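Local coordinates for cobalamin biosynthesis protein CobN (Mycobacterium tuberculosis, PDB 7C6O), which is the large catalytic subunit of cobaltochelatase, which probably inserts cobalt into the corrin ring during cobalamin biosynthesis, at residues A261-D269 / P824-V835. Numbering follows the deposited sequence.
Sequences AASAGGDDD and PSGSPLRGLVNV
Asn-834 has its CG held between its own backbone N and carbonyl carbon (chi1 75°), and Asp-268 CG lies likewise (chi1 62°); these torsions turn the amide and carboxylate to each other, and the two side chains run past one another in opposite directions, with the planes 68° apart. Asn-834 ND2 donates to Asp-268 OD2 at 2.9 Å, leaving in the amide plane but arriving from above the carboxylate. OD2 also bonds a glycerol, probably from the crystallisation liquor. Asn-834 OD1 accepts a nearly straight bond from Gly-265 N (2.8 Å), the donor standing above the carbonyl plane, while a weak bond from ND2 reaches Ser-263 O. That same carbonyl closes the type II turn from Ser-263 to Gly-266 by accepting from Gly-266 N. The amide thus holds the turn at Gly-265 N and, weakly, at Ser-263 O; with the Asp-268 bond this would fix its rotation. Gly-265, at the third position of the turn, has positive phi and lies against Leu-832: Leu-832 CD2 is 3.8 Å from Gly-265 CA. Ala-264 fills the adjoining apolar patch: its CB lies 4.0 Å from Val-835 CG1, with Leu-832 CD1 and Pro-824 CB also close, and it is tight against Ser-825 O at 3.2 Å. The ring of Pro-824 crosses Asp-268 at about a right angle, Pro-824 CG to Asp-268 CB 3.9 Å. One water accepts from Ala-264 N and Ser-825 N, tying the backbones together. The contact joins the loop between strand 246-249 and helix 274-277 to the long connection between helices 807-815 and 853-874, where the Tyr-843 hydroxyl hydrogen-bonds Ala-262 O and its backbone O pairs with Ser-825 OG; Val-833, pointing away from loop 261-269, packs on helices 710-722 and 784-801.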
# COMPACT_ATOMS: atom_id res chain seq x y z
N ALA A 261 -17.63 -0.98 -1.48
CA ALA A 261 -18.30 -0.73 -2.75
C ALA A 261 -17.78 0.52 -3.46
O ALA A 261 -18.32 0.89 -4.50
CB ALA A 261 -19.81 -0.61 -2.53
N ALA A 262 -16.74 1.16 -2.92
CA ALA A 262 -16.26 2.43 -3.44
C ALA A 262 -14.81 2.39 -3.90
O ALA A 262 -14.25 3.45 -4.21
CB ALA A 262 -16.44 3.53 -2.38
N SER A 263 -14.19 1.22 -3.96
CA SER A 263 -12.79 1.14 -4.35
C SER A 263 -12.70 0.95 -5.87
O SER A 263 -13.69 1.14 -6.59
CB SER A 263 -12.09 0.03 -3.57
OG SER A 263 -12.79 -1.20 -3.66
N ALA A 264 -11.52 0.60 -6.37
CA ALA A 264 -11.30 0.50 -7.80
C ALA A 264 -12.33 -0.42 -8.45
O ALA A 264 -12.57 -1.53 -7.97
CB ALA A 264 -9.88 -0.01 -8.09
N GLY A 265 -12.93 0.05 -9.53
CA GLY A 265 -13.98 -0.68 -10.22
C GLY A 265 -15.36 -0.53 -9.63
O GLY A 265 -16.34 -0.92 -10.28
N GLY A 266 -15.48 0.02 -8.42
CA GLY A 266 -16.75 0.15 -7.75
C GLY A 266 -17.42 1.49 -7.99
O GLY A 266 -17.10 2.21 -8.94
N ASP A 267 -18.36 1.82 -7.11
CA ASP A 267 -19.13 3.05 -7.20
C ASP A 267 -18.47 4.09 -6.29
O ASP A 267 -18.92 4.37 -5.18
CB ASP A 267 -20.59 2.80 -6.82
CG ASP A 267 -21.46 4.03 -6.98
OD1 ASP A 267 -20.96 5.09 -7.40
OD2 ASP A 267 -22.67 3.93 -6.66
N ASP A 268 -17.37 4.66 -6.79
CA ASP A 268 -16.64 5.65 -6.00
C ASP A 268 -17.38 6.98 -5.92
O ASP A 268 -17.16 7.74 -4.97
CB ASP A 268 -15.24 5.86 -6.59
CG ASP A 268 -15.28 6.38 -8.01
OD1 ASP A 268 -15.02 7.59 -8.20
OD2 ASP A 268 -15.59 5.59 -8.92
N ASP A 269 -18.25 7.27 -6.89
CA ASP A 269 -19.08 8.47 -6.78
C ASP A 269 -19.94 8.44 -5.53
O ASP A 269 -20.22 9.49 -4.94
CB ASP A 269 -19.95 8.64 -8.02
CG ASP A 269 -19.18 9.17 -9.22
OD1 ASP A 269 -18.07 9.70 -9.03
OD2 ASP A 269 -19.70 9.06 -10.35
N PRO A 824 -9.68 6.17 -6.21
CA PRO A 824 -9.22 4.78 -6.16
C PRO A 824 -7.86 4.61 -6.81
O PRO A 824 -7.38 5.47 -7.56
CB PRO A 824 -10.30 4.02 -6.95
CG PRO A 824 -11.48 4.95 -6.98
CD PRO A 824 -10.89 6.32 -7.02
N SER A 825 -7.23 3.48 -6.52
CA SER A 825 -5.93 3.13 -7.06
C SER A 825 -5.99 1.75 -7.70
O SER A 825 -6.89 0.95 -7.42
CB SER A 825 -4.84 3.15 -5.98
OG SER A 825 -5.20 2.33 -4.88
N GLY A 826 -5.03 1.47 -8.57
CA GLY A 826 -4.99 0.23 -9.31
C GLY A 826 -4.59 0.51 -10.75
O GLY A 826 -4.21 1.62 -11.11
N SER A 827 -4.70 -0.53 -11.58
CA SER A 827 -4.26 -0.45 -12.97
C SER A 827 -5.42 -0.12 -13.88
O SER A 827 -6.41 -0.88 -13.90
CB SER A 827 -3.62 -1.77 -13.40
OG SER A 827 -3.44 -1.80 -14.81
N PRO A 828 -5.36 0.96 -14.66
CA PRO A 828 -6.40 1.21 -15.66
C PRO A 828 -6.35 0.26 -16.84
O PRO A 828 -7.21 0.35 -17.73
CB PRO A 828 -6.12 2.65 -16.10
CG PRO A 828 -4.65 2.81 -15.90
CD PRO A 828 -4.30 1.98 -14.68
N LEU A 829 -5.38 -0.65 -16.88
CA LEU A 829 -5.30 -1.69 -17.90
C LEU A 829 -6.00 -2.97 -17.48
O LEU A 829 -6.09 -3.91 -18.28
CB LEU A 829 -3.83 -2.00 -18.23
CG LEU A 829 -2.95 -0.82 -18.66
CD1 LEU A 829 -1.53 -1.29 -18.90
CD2 LEU A 829 -3.52 -0.16 -19.91
N ARG A 830 -6.50 -3.04 -16.24
CA ARG A 830 -7.18 -4.22 -15.73
C ARG A 830 -8.68 -3.97 -15.57
O ARG A 830 -9.31 -4.50 -14.65
CB ARG A 830 -6.56 -4.67 -14.41
CG ARG A 830 -6.70 -6.16 -14.10
CD ARG A 830 -6.03 -6.48 -12.77
NE ARG A 830 -5.91 -7.91 -12.51
CZ ARG A 830 -6.70 -8.60 -11.68
NH1 ARG A 830 -7.69 -7.99 -11.04
NH2 ARG A 830 -6.50 -9.90 -11.50
N GLY A 831 -9.26 -3.15 -16.45
CA GLY A 831 -10.68 -2.89 -16.41
C GLY A 831 -11.14 -2.03 -15.25
O GLY A 831 -12.27 -2.17 -14.79
N LEU A 832 -10.28 -1.14 -14.77
CA LEU A 832 -10.56 -0.31 -13.60
C LEU A 832 -10.39 1.16 -13.99
O LEU A 832 -9.44 1.83 -13.56
CB LEU A 832 -9.63 -0.70 -12.43
CG LEU A 832 -9.61 -2.18 -12.04
CD1 LEU A 832 -8.50 -2.46 -11.03
CD2 LEU A 832 -10.95 -2.61 -11.47
N VAL A 833 -11.32 1.67 -14.80
CA VAL A 833 -11.17 3.02 -15.34
C VAL A 833 -11.31 4.07 -14.24
O VAL A 833 -10.75 5.17 -14.35
CB VAL A 833 -12.17 3.22 -16.49
CG1 VAL A 833 -12.33 4.70 -16.85
CG2 VAL A 833 -11.70 2.45 -17.73
N ASN A 834 -12.03 3.77 -13.15
CA ASN A 834 -12.22 4.81 -12.14
C ASN A 834 -10.97 5.10 -11.32
O ASN A 834 -11.03 5.96 -10.43
CB ASN A 834 -13.40 4.45 -11.22
CG ASN A 834 -13.08 3.37 -10.21
OD1 ASN A 834 -12.14 2.59 -10.38
ND2 ASN A 834 -13.88 3.30 -9.15
N VAL A 835 -9.83 4.44 -11.58
CA VAL A 835 -8.58 4.90 -10.98
C VAL A 835 -8.12 6.19 -11.65
O VAL A 835 -7.28 6.91 -11.09
CB VAL A 835 -7.47 3.83 -11.05
CG1 VAL A 835 -7.95 2.51 -10.45
CG2 VAL A 835 -6.98 3.64 -12.49
O HOH W 1 -8.98 1.23 -5.03
O HOH W 2 -12.80 8.03 -9.89